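Local coordinates for protein 5-cytosine DNA methyltransferase (Entamoeba histolytica, PDB 3QV2) that probably transfers methyl groups from S-adenosyl-L-methionine to carbon 5 of cytosine in DNA or tRNA, at residues Ser18-Leu23 against Gln303-Ser308; Lys230-Phe235 against Arg272-Asn277. One frame throughout, in Å; residues are numbered along the deposited sequence.

Interaction 1 pairs the turn between strand 11-16 and helix 22-29 with the end of helix 298-306, and so brings parts near the two ends of the chain, about 280 residues apart, together beside the cofactor product. Interaction 2 is nested within that closure: along the chain the order is 18-23, 230-235, 272-277, 303-308. The centres of the two contacts are about 16 Å apart, and the successive helices 276-282 and 298-306 connect them, with Leu-305 CD1 3.2 Å from Pro-276 O. Arg-170 gives a second connection, hydrogen-bonded to the carbonyls of Gly-306 and Phe-235. Thus helix 298-306, whose end reaches the cofactor pocket, also packs on the helix that follows Phe-274.

Interaction 1: residues Ser18-Leu23 against Gln303-Ser308; sequences SGIGGL and QCLGNS. With SAH (S-adenosyl-L-homocysteine), chain B.
Ile-20 alone makes every close side-chain contact from its segment, spreading its two branches over Cys-304, Leu-305 and Ser-308 while its own backbone holds the ligand. The methyl CG2 meets Cys-304 CB at 3.6 Å. The other branch ends at CD1, which lies 3.8 Å from Ser-308 CB and 4.0 Å from Leu-305 CD2, the Ile-20 and Leu-305 side chains crossing at about a right angle. With chi1 at 66°, CG1 of Ile-20 sits between its backbone N and carbonyl carbon and folds back to 3.1 Å from O of S-adenosyl-L-homocysteine, a tight approach.

That same oxygen accepts Ile-20 N in an almost perfectly straight bond (2.8 Å, 179°), whereas the second carboxylate oxygen, OXT, takes a weak, bent one from Gly-22 N (126°). The sequence fits FxGxG, the first conserved motif of C5-methyltransferases: Gly-19, at positive phi, brings its CA to 3.6 Å from CB of the ligand, and Gly-21 is the N-cap of helix 22-29. Opposite lies the GNS sequence of motif X. Here Ser-308 OG donates to Leu-305 O (2.6 Å); the hydroxyl comes in at a lone pair of that oxygen, within the carbonyl plane, and the acceptor also receives Ser-308 N; His-283 is a further partner of the hydroxyl. These bonds fix the side chain whose CB faces both Ile-20 and the ligand. The ligand carboxylate thus meets backbone N-H groups of the turn and of the first residue of the helix, which would probably favour its negative charge, while apolar carbons close in beside it.

Interaction 2: residues Lys230-Phe235 against Arg272-Asn277; sequences KRTCCF and RYFTPN
Motif IX of the C5-methyltransferases, recognisable in the RYFTPN sequence leading into helix 276-282, contributes Phe-274 to a buried aromatic contact with Phe-235 and Thr-232. The ring planes stand at 90°, with centroids 5.6 Å apart, but the rings meet obliquely and form neither a stack nor a T-shaped pair. CD2 of Phe-274 meets the rim of the Phe-235 ring almost in that ring's plane: Phe-235 CZ approaches it to 3.5 Å and CE1 to 3.7 Å. With chi1 -70° in both, each CG lies beside its own backbone N, and from there the Phe-235 ring reaches Phe-274 with its CE1-CZ edge. Thr-232 brings its methyl to the far end of the Phe-274 ring, CG2 lying 3.8 Å from CZ.

In this family motif IX follows the variable target-recognition region, and the loop of residues 230-235, between strands 224-226 and 249-251, probably belongs to that region; the contact therefore packs it against the motif. Polar atoms fix the participants. Thr-232 OG1 is bonded to Asn-168 and to the carbonyl of Pro-167, leaving the methyl for the ring. Tyr-239 serves both aromatics, its ring edge-to-face with Phe-235 and its hydroxyl hydrogen-bonded to Phe-274 N. The carbonyl oxygen of Cys-233 lies over one face of the Phe-235 ring, nearer its rim than its centre.

Beyond Phe-274, Thr-275 is the N-cap of helix 276-282, its side chain capping a backbone N while Glu-278 receives Thr-275 N, as in a capping box. Glu-278 also forms a salt bridge with Arg-272, whose NH1 donates to Tyr-273 O over 3.2 Å, with the donor tilted 26° from the carbonyl plane.

Interaction 1: residues Ser18-Leu23 against Gln303-Ser308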
# COMPACT_ATOMS: atom_id res chain seq x y z
N SER A 18 5.75 6.22 6.18
CA SER A 18 4.31 6.39 6.37
C SER A 18 3.53 6.72 5.10
O SER A 18 2.36 6.35 4.98
CB SER A 18 4.04 7.45 7.44
OG SER A 18 4.81 8.61 7.21
N GLY A 19 4.16 7.40 4.15
CA GLY A 19 3.48 7.78 2.93
C GLY A 19 2.23 8.59 3.20
O GLY A 19 2.30 9.67 3.79
N ILE A 20 1.08 8.08 2.76
CA ILE A 20 -0.19 8.78 2.97
C ILE A 20 -1.00 8.18 4.11
O ILE A 20 -2.15 8.54 4.32
CB ILE A 20 -1.05 8.80 1.69
CG1 ILE A 20 -1.51 7.39 1.32
CG2 ILE A 20 -0.28 9.44 0.53
CD1 ILE A 20 -2.39 7.34 0.09
N GLY A 21 -0.39 7.26 4.85
CA GLY A 21 -1.01 6.68 6.02
C GLY A 21 -1.83 5.43 5.75
O GLY A 21 -2.84 5.19 6.41
N GLY A 22 -1.39 4.63 4.79
CA GLY A 22 -2.08 3.40 4.45
C GLY A 22 -2.08 2.39 5.58
O GLY A 22 -3.09 1.76 5.86
N LEU A 23 -0.93 2.25 6.23
CA LEU A 23 -0.79 1.30 7.33
C LEU A 23 -1.65 1.72 8.53
O LEU A 23 -2.28 0.88 9.17
CB LEU A 23 0.67 1.17 7.75
CG LEU A 23 1.63 0.73 6.65
CD1 LEU A 23 3.05 0.67 7.17
CD2 LEU A 23 1.21 -0.61 6.07
N GLN A 303 0.39 9.57 -7.97
CA GLN A 303 1.70 9.02 -7.60
C GLN A 303 1.69 8.45 -6.18
O GLN A 303 2.16 7.34 -5.95
CB GLN A 303 2.78 10.09 -7.74
CG GLN A 303 2.97 10.59 -9.16
CD GLN A 303 3.86 11.81 -9.24
OE1 GLN A 303 4.47 12.22 -8.25
NE2 GLN A 303 3.95 12.40 -10.43
N CYS A 304 1.14 9.22 -5.24
CA CYS A 304 1.05 8.78 -3.86
C CYS A 304 0.15 7.56 -3.73
O CYS A 304 0.51 6.57 -3.09
CB CYS A 304 0.52 9.91 -2.97
SG CYS A 304 1.64 11.32 -2.81
N LEU A 305 -1.02 7.62 -4.36
CA LEU A 305 -1.97 6.52 -4.32
C LEU A 305 -1.38 5.25 -4.95
O LEU A 305 -1.55 4.15 -4.42
CB LEU A 305 -3.27 6.90 -5.03
CG LEU A 305 -4.14 7.93 -4.29
CD1 LEU A 305 -5.15 8.56 -5.23
CD2 LEU A 305 -4.82 7.28 -3.10
N GLY A 306 -0.69 5.42 -6.07
CA GLY A 306 -0.06 4.30 -6.75
C GLY A 306 0.97 3.61 -5.87
O GLY A 306 1.23 2.42 -6.02
N ASN A 307 1.55 4.37 -4.94
CA ASN A 307 2.57 3.84 -4.04
C ASN A 307 2.01 3.38 -2.70
O ASN A 307 2.76 2.90 -1.84
CB ASN A 307 3.67 4.88 -3.81
CG ASN A 307 4.57 5.06 -5.02
OD1 ASN A 307 4.88 4.10 -5.73
ND2 ASN A 307 5.00 6.29 -5.27
N SER A 308 0.70 3.50 -2.52
CA SER A 308 0.07 3.16 -1.25
C SER A 308 -0.19 1.66 -1.13
O SER A 308 0.58 0.85 -1.63
CB SER A 308 -1.24 3.94 -1.06
OG SER A 308 -2.23 3.50 -1.98
N SAH B . 2.64 2.66 2.63
CA SAH B . 2.63 4.10 2.44
CB SAH B . 3.64 4.52 1.39
CG SAH B . 4.87 3.67 1.18
SD SAH B . 6.00 4.16 -0.14
C SAH B . 1.24 4.54 2.07
O SAH B . 1.07 5.59 1.38
OXT SAH B . 0.22 3.86 2.46
C5' SAH B . 7.64 4.36 0.54
C4' SAH B . 7.94 5.61 1.27
O4' SAH B . 9.15 5.46 1.92
C3' SAH B . 8.10 6.72 0.32
O3' SAH B . 7.07 7.62 0.47
C2' SAH B . 9.36 7.35 0.60
O2' SAH B . 9.19 8.72 0.73
C1' SAH B . 9.79 6.77 1.88
N9 SAH B . 11.22 6.76 2.01
C8 SAH B . 12.16 6.35 1.15
N7 SAH B . 13.35 6.54 1.74
C5 SAH B . 13.15 7.08 2.96
C6 SAH B . 14.00 7.49 3.99
N6 SAH B . 15.43 7.36 3.85
N1 SAH B . 13.46 8.00 5.11
C2 SAH B . 12.13 8.13 5.26
N3 SAH B . 11.29 7.75 4.29
C4 SAH B . 11.77 7.23 3.14

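Interaction 2: residues Lys230-Phe235 against Arg272-Asn277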
# COMPACT_ATOMS: atom_id res chain seq x y z
N LYS A 230 -15.02 -8.05 -13.67
CA LYS A 230 -14.46 -8.74 -12.51
C LYS A 230 -13.63 -7.85 -11.59
O LYS A 230 -13.86 -7.81 -10.38
CB LYS A 230 -13.63 -9.95 -12.95
CG LYS A 230 -14.45 -11.14 -13.41
CD LYS A 230 -13.58 -12.36 -13.64
CE LYS A 230 -14.40 -13.57 -14.06
NZ LYS A 230 -13.55 -14.78 -14.25
N ARG A 231 -12.67 -7.13 -12.16
CA ARG A 231 -11.73 -6.36 -11.35
C ARG A 231 -11.03 -5.27 -12.14
O ARG A 231 -11.11 -5.21 -13.37
CB ARG A 231 -10.68 -7.29 -10.73
CG ARG A 231 -9.47 -7.54 -11.63
CD ARG A 231 -9.86 -8.24 -12.92
NE ARG A 231 -8.73 -8.32 -13.85
CZ ARG A 231 -8.53 -7.49 -14.87
NH1 ARG A 231 -9.39 -6.51 -15.11
NH2 ARG A 231 -7.47 -7.64 -15.65
N THR A 232 -10.34 -4.39 -11.41
CA THR A 232 -9.48 -3.38 -12.01
C THR A 232 -8.02 -3.79 -11.83
O THR A 232 -7.68 -4.50 -10.88
CB THR A 232 -9.69 -2.01 -11.35
OG1 THR A 232 -9.50 -2.13 -9.93
CG2 THR A 232 -11.09 -1.50 -11.62
N CYS A 233 -7.15 -3.35 -12.74
CA CYS A 233 -5.73 -3.67 -12.64
C CYS A 233 -5.04 -2.87 -11.55
O CYS A 233 -5.61 -1.92 -11.01
CB CYS A 233 -5.03 -3.45 -13.99
SG CYS A 233 -5.42 -4.70 -15.24
N CYS A 234 -3.82 -3.27 -11.21
CA CYS A 234 -3.05 -2.59 -10.19
C CYS A 234 -2.78 -1.13 -10.57
O CYS A 234 -2.22 -0.85 -11.63
CB CYS A 234 -1.73 -3.31 -9.94
SG CYS A 234 -0.65 -2.54 -8.72
N PHE A 235 -3.18 -0.21 -9.70
CA PHE A 235 -2.88 1.20 -9.90
C PHE A 235 -1.46 1.48 -9.43
O PHE A 235 -1.11 1.20 -8.28
CB PHE A 235 -3.86 2.08 -9.13
CG PHE A 235 -5.26 2.07 -9.69
CD1 PHE A 235 -5.57 2.80 -10.83
CD2 PHE A 235 -6.27 1.35 -9.07
CE1 PHE A 235 -6.86 2.80 -11.34
CE2 PHE A 235 -7.55 1.35 -9.58
CZ PHE A 235 -7.85 2.08 -10.72
N ARG A 272 -12.52 6.88 -19.68
CA ARG A 272 -11.87 7.85 -18.80
C ARG A 272 -10.99 7.15 -17.78
O ARG A 272 -11.20 5.98 -17.48
CB ARG A 272 -12.92 8.70 -18.07
CG ARG A 272 -13.74 7.93 -17.05
CD ARG A 272 -14.57 8.87 -16.18
NE ARG A 272 -15.47 8.14 -15.29
CZ ARG A 272 -15.16 7.76 -14.06
NH1 ARG A 272 -13.97 8.03 -13.55
NH2 ARG A 272 -16.05 7.10 -13.32
N TYR A 273 -10.01 7.87 -17.25
CA TYR A 273 -9.22 7.36 -16.15
C TYR A 273 -10.08 7.38 -14.89
O TYR A 273 -11.01 8.17 -14.78
CB TYR A 273 -7.98 8.22 -15.91
CG TYR A 273 -7.07 8.38 -17.10
CD1 TYR A 273 -6.24 7.35 -17.51
CD2 TYR A 273 -7.03 9.57 -17.81
CE1 TYR A 273 -5.40 7.49 -18.61
CE2 TYR A 273 -6.20 9.73 -18.90
CZ TYR A 273 -5.39 8.69 -19.29
OH TYR A 273 -4.56 8.85 -20.38
N PHE A 274 -9.77 6.49 -13.95
CA PHE A 274 -10.36 6.58 -12.63
C PHE A 274 -9.79 7.81 -11.94
O PHE A 274 -8.61 8.12 -12.09
CB PHE A 274 -10.07 5.32 -11.81
CG PHE A 274 -10.79 4.09 -12.30
CD1 PHE A 274 -12.11 3.87 -11.95
CD2 PHE A 274 -10.14 3.16 -13.10
CE1 PHE A 274 -12.77 2.74 -12.39
CE2 PHE A 274 -10.80 2.03 -13.54
CZ PHE A 274 -12.12 1.82 -13.18
N THR A 275 -10.62 8.51 -11.18
CA THR A 275 -10.17 9.70 -10.46
C THR A 275 -9.35 9.30 -9.24
O THR A 275 -9.44 8.17 -8.77
CB THR A 275 -11.35 10.57 -10.01
OG1 THR A 275 -12.03 9.92 -8.92
CG2 THR A 275 -12.32 10.79 -11.15
N PRO A 276 -8.55 10.24 -8.71
CA PRO A 276 -7.79 9.96 -7.49
C PRO A 276 -8.70 9.48 -6.37
O PRO A 276 -8.36 8.54 -5.64
CB PRO A 276 -7.20 11.33 -7.13
CG PRO A 276 -7.11 12.05 -8.43
CD PRO A 276 -8.28 11.58 -9.24
N ASN A 277 -9.86 10.12 -6.24
CA ASN A 277 -10.81 9.78 -5.19
C ASN A 277 -11.35 8.36 -5.34
O ASN A 277 -11.63 7.69 -4.34
CB ASN A 277 -11.96 10.79 -5.18
CG ASN A 277 -12.84 10.68 -3.95
OD1 ASN A 277 -13.96 10.19 -4.01
ND2 ASN A 277 -12.31 11.13 -2.81